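Local coordinates for uncharacterized protein MG027 (Mycoplasma genitalium, PDB 1Q8C), which is of unknown function but has the all-helical fold of NusB-type proteins, whose founding member is a bacterial transcription antitermination factor, at residues F24-S27 with L28-L32; V61-F64 with S65-F69. All coordinates share one frame; numbering follows the deposited sequence.

Contact 1. Residues F24-S27 with L28-L32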
loop_
_atom_site.group_PDB
_atom_site.type_symbol
_atom_site.label_atom_id
_atom_site.label_comp_id
_atom_site.label_asym_id
_atom_site.label_seq_id
_atom_site.Cartn_x
_atom_site.Cartn_y
_atom_site.Cartn_z
ATOM N N PHE A 24 -6.298 1.115 -6.952
ATOM C CA PHE A 24 -5.925 2.394 -7.558
ATOM C C PHE A 24 -4.403 2.502 -7.779
ATOM O O PHE A 24 -3.934 2.767 -8.890
ATOM C CB PHE A 24 -6.415 3.525 -6.659
ATOM C CG PHE A 24 -6.007 4.876 -7.119
ATOM C CD1 PHE A 24 -6.537 5.428 -8.266
ATOM C CD2 PHE A 24 -5.091 5.616 -6.378
ATOM C CE1 PHE A 24 -6.133 6.706 -8.688
ATOM C CE2 PHE A 24 -4.699 6.866 -6.770
ATOM C CZ PHE A 24 -5.219 7.414 -7.937
ATOM N N ILE A 25 -3.650 2.287 -6.702
ATOM C CA ILE A 25 -2.199 2.362 -6.717
ATOM C C ILE A 25 -1.715 1.386 -7.798
ATOM O O ILE A 25 -0.946 1.764 -8.673
ATOM C CB ILE A 25 -1.609 1.987 -5.331
ATOM C CG1 ILE A 25 -1.934 3.051 -4.277
ATOM C CG2 ILE A 25 -0.107 1.822 -5.443
ATOM C CD1 ILE A 25 -1.632 2.627 -2.850
ATOM N N PHE A 26 -2.226 0.156 -7.757
ATOM C CA PHE A 26 -1.885 -0.892 -8.719
ATOM C C PHE A 26 -1.975 -0.425 -10.165
ATOM O O PHE A 26 -1.089 -0.734 -10.966
ATOM C CB PHE A 26 -2.816 -2.109 -8.571
ATOM C CG PHE A 26 -2.522 -3.216 -9.540
ATOM C CD1 PHE A 26 -1.255 -3.768 -9.603
ATOM C CD2 PHE A 26 -3.511 -3.714 -10.387
ATOM C CE1 PHE A 26 -0.964 -4.799 -10.492
ATOM C CE2 PHE A 26 -3.238 -4.746 -11.277
ATOM C CZ PHE A 26 -1.956 -5.295 -11.330
ATOM N N SER A 27 -3.064 0.280 -10.487
ATOM C CA SER A 27 -3.341 0.729 -11.848
ATOM C C SER A 27 -2.361 1.793 -12.296
ATOM O O SER A 27 -2.153 1.970 -13.497
ATOM C CB SER A 27 -4.775 1.265 -11.974
ATOM O OG SER A 27 -4.953 2.483 -11.241
ATOM N N LEU A 28 -1.773 2.496 -11.328
ATOM C CA LEU A 28 -0.793 3.546 -11.568
ATOM C C LEU A 28 0.631 3.021 -11.723
ATOM O O LEU A 28 1.454 3.652 -12.403
ATOM C CB LEU A 28 -0.774 4.546 -10.399
ATOM C CG LEU A 28 -1.910 5.529 -10.069
ATOM C CD1 LEU A 28 -1.604 6.185 -8.754
ATOM C CD2 LEU A 28 -2.054 6.619 -11.113
ATOM N N LEU A 29 0.953 1.884 -11.100
ATOM C CA LEU A 29 2.346 1.425 -11.125
ATOM C C LEU A 29 2.851 1.028 -12.508
ATOM O O LEU A 29 4.047 0.922 -12.705
ATOM C CB LEU A 29 2.594 0.308 -10.106
ATOM C CG LEU A 29 2.447 0.788 -8.661
ATOM C CD1 LEU A 29 2.522 -0.408 -7.715
ATOM C CD2 LEU A 29 3.510 1.855 -8.309
ATOM N N PHE A 30 1.945 0.843 -13.461
ATOM C CA PHE A 30 2.301 0.503 -14.829
ATOM C C PHE A 30 2.813 1.707 -15.629
ATOM O O PHE A 30 3.437 1.536 -16.671
ATOM C CB PHE A 30 1.077 -0.083 -15.545
ATOM C CG PHE A 30 0.570 -1.375 -14.952
ATOM C CD1 PHE A 30 1.074 -2.597 -15.384
ATOM C CD2 PHE A 30 -0.413 -1.367 -13.968
ATOM C CE1 PHE A 30 0.611 -3.786 -14.844
ATOM C CE2 PHE A 30 -0.879 -2.548 -13.426
ATOM C CZ PHE A 30 -0.369 -3.760 -13.865
ATOM N N PHE A 31 2.533 2.914 -15.143
ATOM C CA PHE A 31 2.748 4.159 -15.880
ATOM C C PHE A 31 3.387 5.278 -15.045
ATOM O O PHE A 31 3.055 6.473 -15.212
ATOM C CB PHE A 31 1.397 4.659 -16.389
ATOM C CG PHE A 31 0.627 3.628 -17.164
ATOM C CD1 PHE A 31 0.942 3.358 -18.479
ATOM C CD2 PHE A 31 -0.404 2.915 -16.570
ATOM C CE1 PHE A 31 0.237 2.397 -19.201
ATOM C CE2 PHE A 31 -1.100 1.951 -17.288
ATOM C CZ PHE A 31 -0.780 1.697 -18.600
ATOM N N LEU A 32 4.283 4.935 -14.133
ATOM C CA LEU A 32 4.813 5.984 -13.264
ATOM C C LEU A 32 5.963 6.710 -13.972
ATOM O O LEU A 32 6.492 6.199 -14.960
ATOM C CB LEU A 32 5.186 5.402 -11.893
ATOM C CG LEU A 32 3.992 5.348 -10.925
ATOM C CD1 LEU A 32 4.359 5.975 -9.626
ATOM C CD2 LEU A 32 2.718 6.062 -11.432
#
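Phe30 reaches back along the chain and sets the edge of its ring against a face of Phe26, a T-shaped pair with centroids 4.9 Å apart and planes at 74°. The bump is the CE2–CZ corner of Phe30, and CZ of Phe30 comes within 3.4 Å of CZ of Phe26, so the approach falls toward the rim of the Phe26 ring. Phe26 CG lies anti to its own backbone N (chi1 180°), while Phe30 CG leans beside its N (chi1 -63°); these opposite choices bring the two rings together one turn apart. The other side is a mixed apolar surface. Leu28 CG lies over one face of the Phe24 ring, with Leu28 CD1 3.7 Å from Phe24 CE2, and Ile25 and Leu29 run side by side in the same direction. In the backbone, Phe24 O accepts two hydrogen bonds. One comes from Leu28 N; for the other, Ser27 OG lies 2.6 Å from Phe24 O. Leu28 N also bonds Ile25 O at 2.9 Å, from well above the carbonyl plane. Phe24, Ile25 and Leu28 face helices 36-45, 55-81 and 100-116, whereas Phe30 is exposed. That Leu28 N bonds both the i-4 and i-3 carbonyls, the latter more closely, is consistent with a turn tightening toward the 3-10 pattern as helix 14-28 gives way to the following loop in a NusB-like bundle.

Contact 2. Residues V61-F64 with S65-F69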
loop_
_atom_site.group_PDB
_atom_site.type_symbol
_atom_site.label_atom_id
_atom_site.label_comp_id
_atom_site.label_asym_id
_atom_site.label_seq_id
_atom_site.Cartn_x
_atom_site.Cartn_y
_atom_site.Cartn_z
ATOM N N VAL A 61 -4.045 8.338 -0.193
ATOM C CA VAL A 61 -3.590 8.557 -1.561
ATOM C C VAL A 61 -2.725 9.812 -1.672
ATOM O O VAL A 61 -1.838 9.905 -2.513
ATOM C CB VAL A 61 -4.796 8.647 -2.502
ATOM C CG1 VAL A 61 -4.400 9.231 -3.887
ATOM C CG2 VAL A 61 -5.433 7.264 -2.614
ATOM N N LYS A 62 -2.991 10.769 -0.807
ATOM C CA LYS A 62 -2.227 11.986 -0.736
ATOM C C LYS A 62 -0.815 11.682 -0.185
ATOM O O LYS A 62 0.173 12.165 -0.728
ATOM C CB LYS A 62 -2.981 13.036 0.110
ATOM C CG LYS A 62 -2.171 14.296 0.504
ATOM C CD LYS A 62 -3.064 15.522 0.804
ATOM C CE LYS A 62 -2.325 16.860 0.583
ATOM N NZ LYS A 62 -1.477 17.311 1.727
ATOM N N ALA A 63 -0.729 10.896 0.878
ATOM C CA ALA A 63 0.552 10.491 1.445
ATOM C C ALA A 63 1.347 9.672 0.417
ATOM O O ALA A 63 2.558 9.873 0.253
ATOM C CB ALA A 63 0.324 9.702 2.713
ATOM N N PHE A 64 0.656 8.764 -0.275
ATOM C CA PHE A 64 1.230 7.948 -1.360
ATOM C C PHE A 64 1.818 8.825 -2.487
ATOM O O PHE A 64 2.930 8.589 -2.957
ATOM C CB PHE A 64 0.140 7.040 -1.958
ATOM C CG PHE A 64 0.486 6.479 -3.294
ATOM C CD1 PHE A 64 1.335 5.395 -3.410
ATOM C CD2 PHE A 64 -0.018 7.041 -4.438
ATOM C CE1 PHE A 64 1.662 4.903 -4.650
ATOM C CE2 PHE A 64 0.309 6.554 -5.682
ATOM C CZ PHE A 64 1.137 5.490 -5.790
ATOM N N SER A 65 1.030 9.818 -2.925
ATOM C CA SER A 65 1.395 10.689 -4.040
ATOM C C SER A 65 2.647 11.505 -3.741
ATOM O O SER A 65 3.412 11.809 -4.636
ATOM C CB SER A 65 0.248 11.629 -4.412
ATOM O OG SER A 65 0.088 12.667 -3.453
ATOM N N GLU A 66 2.848 11.835 -2.480
ATOM C CA GLU A 66 3.918 12.708 -2.071
ATOM C C GLU A 66 5.185 11.960 -1.629
ATOM O O GLU A 66 6.258 12.562 -1.516
ATOM C CB GLU A 66 3.395 13.630 -0.973
ATOM C CG GLU A 66 2.301 14.582 -1.500
ATOM C CD GLU A 66 1.646 15.428 -0.415
ATOM O OE1 GLU A 66 1.910 15.138 0.777
ATOM O OE2 GLU A 66 0.871 16.381 -0.757
ATOM N N ASN A 67 5.085 10.647 -1.444
ATOM C CA ASN A 67 6.217 9.876 -0.948
ATOM C C ASN A 67 6.575 8.676 -1.801
ATOM O O ASN A 67 7.341 7.834 -1.371
ATOM C CB ASN A 67 5.918 9.433 0.482
ATOM C CG ASN A 67 5.740 10.609 1.419
ATOM O OD1 ASN A 67 6.721 11.203 1.876
ATOM N ND2 ASN A 67 4.482 10.973 1.688
ATOM N N ILE A 68 6.042 8.589 -3.013
ATOM C CA ILE A 68 6.196 7.352 -3.772
ATOM C C ILE A 68 7.679 7.013 -4.073
ATOM O O ILE A 68 8.093 5.858 -3.958
ATOM C CB ILE A 68 5.296 7.325 -5.054
ATOM C CG1 ILE A 68 5.678 6.096 -5.906
ATOM C CG2 ILE A 68 5.424 8.617 -5.846
ATOM C CD1 ILE A 68 4.528 5.425 -6.584
ATOM N N PHE A 69 8.483 8.018 -4.406
ATOM C CA PHE A 69 9.896 7.774 -4.661
ATOM C C PHE A 69 10.594 7.138 -3.449
ATOM O O PHE A 69 11.358 6.195 -3.608
ATOM C CB PHE A 69 10.628 9.056 -5.089
ATOM C CG PHE A 69 11.919 8.795 -5.827
ATOM C CD1 PHE A 69 11.965 8.824 -7.216
ATOM C CD2 PHE A 69 13.095 8.521 -5.125
ATOM C CE1 PHE A 69 13.158 8.592 -7.893
ATOM C CE2 PHE A 69 14.292 8.283 -5.793
ATOM C CZ PHE A 69 14.325 8.323 -7.181
#
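Asn67 turns its amide back onto the preceding turn, where ND2 donates to Ala63 O at 2.6 Å. The bond is nearly straight (163°), lies in the carbonyl plane on a lone pair, and stays close to the amide's own plane, so the flat group's orientation is well defined. With chi1 at -62°, Asn67 CG sits beside its backbone N, which turns the amide to meet that carbonyl in its plane. Lys62 O is gripped by two donors from the same face of its plane: Glu66 N, and Ser65 OG at 2.8 Å. Farther out, the aliphatic part of Lys62 crosses Glu66, and a long salt bridge of 3.5 Å joins Lys62 NZ to Glu66 OE2. Around the helix, Phe64 and Ile68 run alongside each other in the same direction, and Ile68 CD1 lies 3.5 Å from Phe64 CZ at an oblique angle to the ring.

Neighbouring helices position this first shell. Gln40 NE2 is hydrogen-bonded to Ser65 OG from helix 36-45, and Lys114 NZ of helix 100-116 makes a weak hydrogen bond to Asn67 OD1. A bound sodium ion lies about 3 Å from the nearest Asn67 side-chain atom. Phe64 is buried against Ile25 and Leu28. Serine and asparagine side chains bonded to carbonyls one turn back are common in helices, here helix 55-81, packed among helices 14-28, 36-45 and 100-116 of the NusB-like bundle.

From the N terminus, the chain completes helix 14-28 in contact 1 and enters the loop before helix 36-45; contact 2 follows on helix 55-81. Each is a local contact within one continuous run of chain, so neither closes a long loop; they stand in series, without nesting or crossing, their centres about 12 Å apart. In space their apolar sides meet: Phe64 CE1 packs 3.6 Å from Ile25 CG2, Phe64 CE2 also touches Leu28 CD1, and Val61 CG1 rests against Phe24 CE2. Ile68 extends this seam to a partly exposed end at Leu29 and Leu32, thereby joining helix 14-28 and its following loop to helix 55-81.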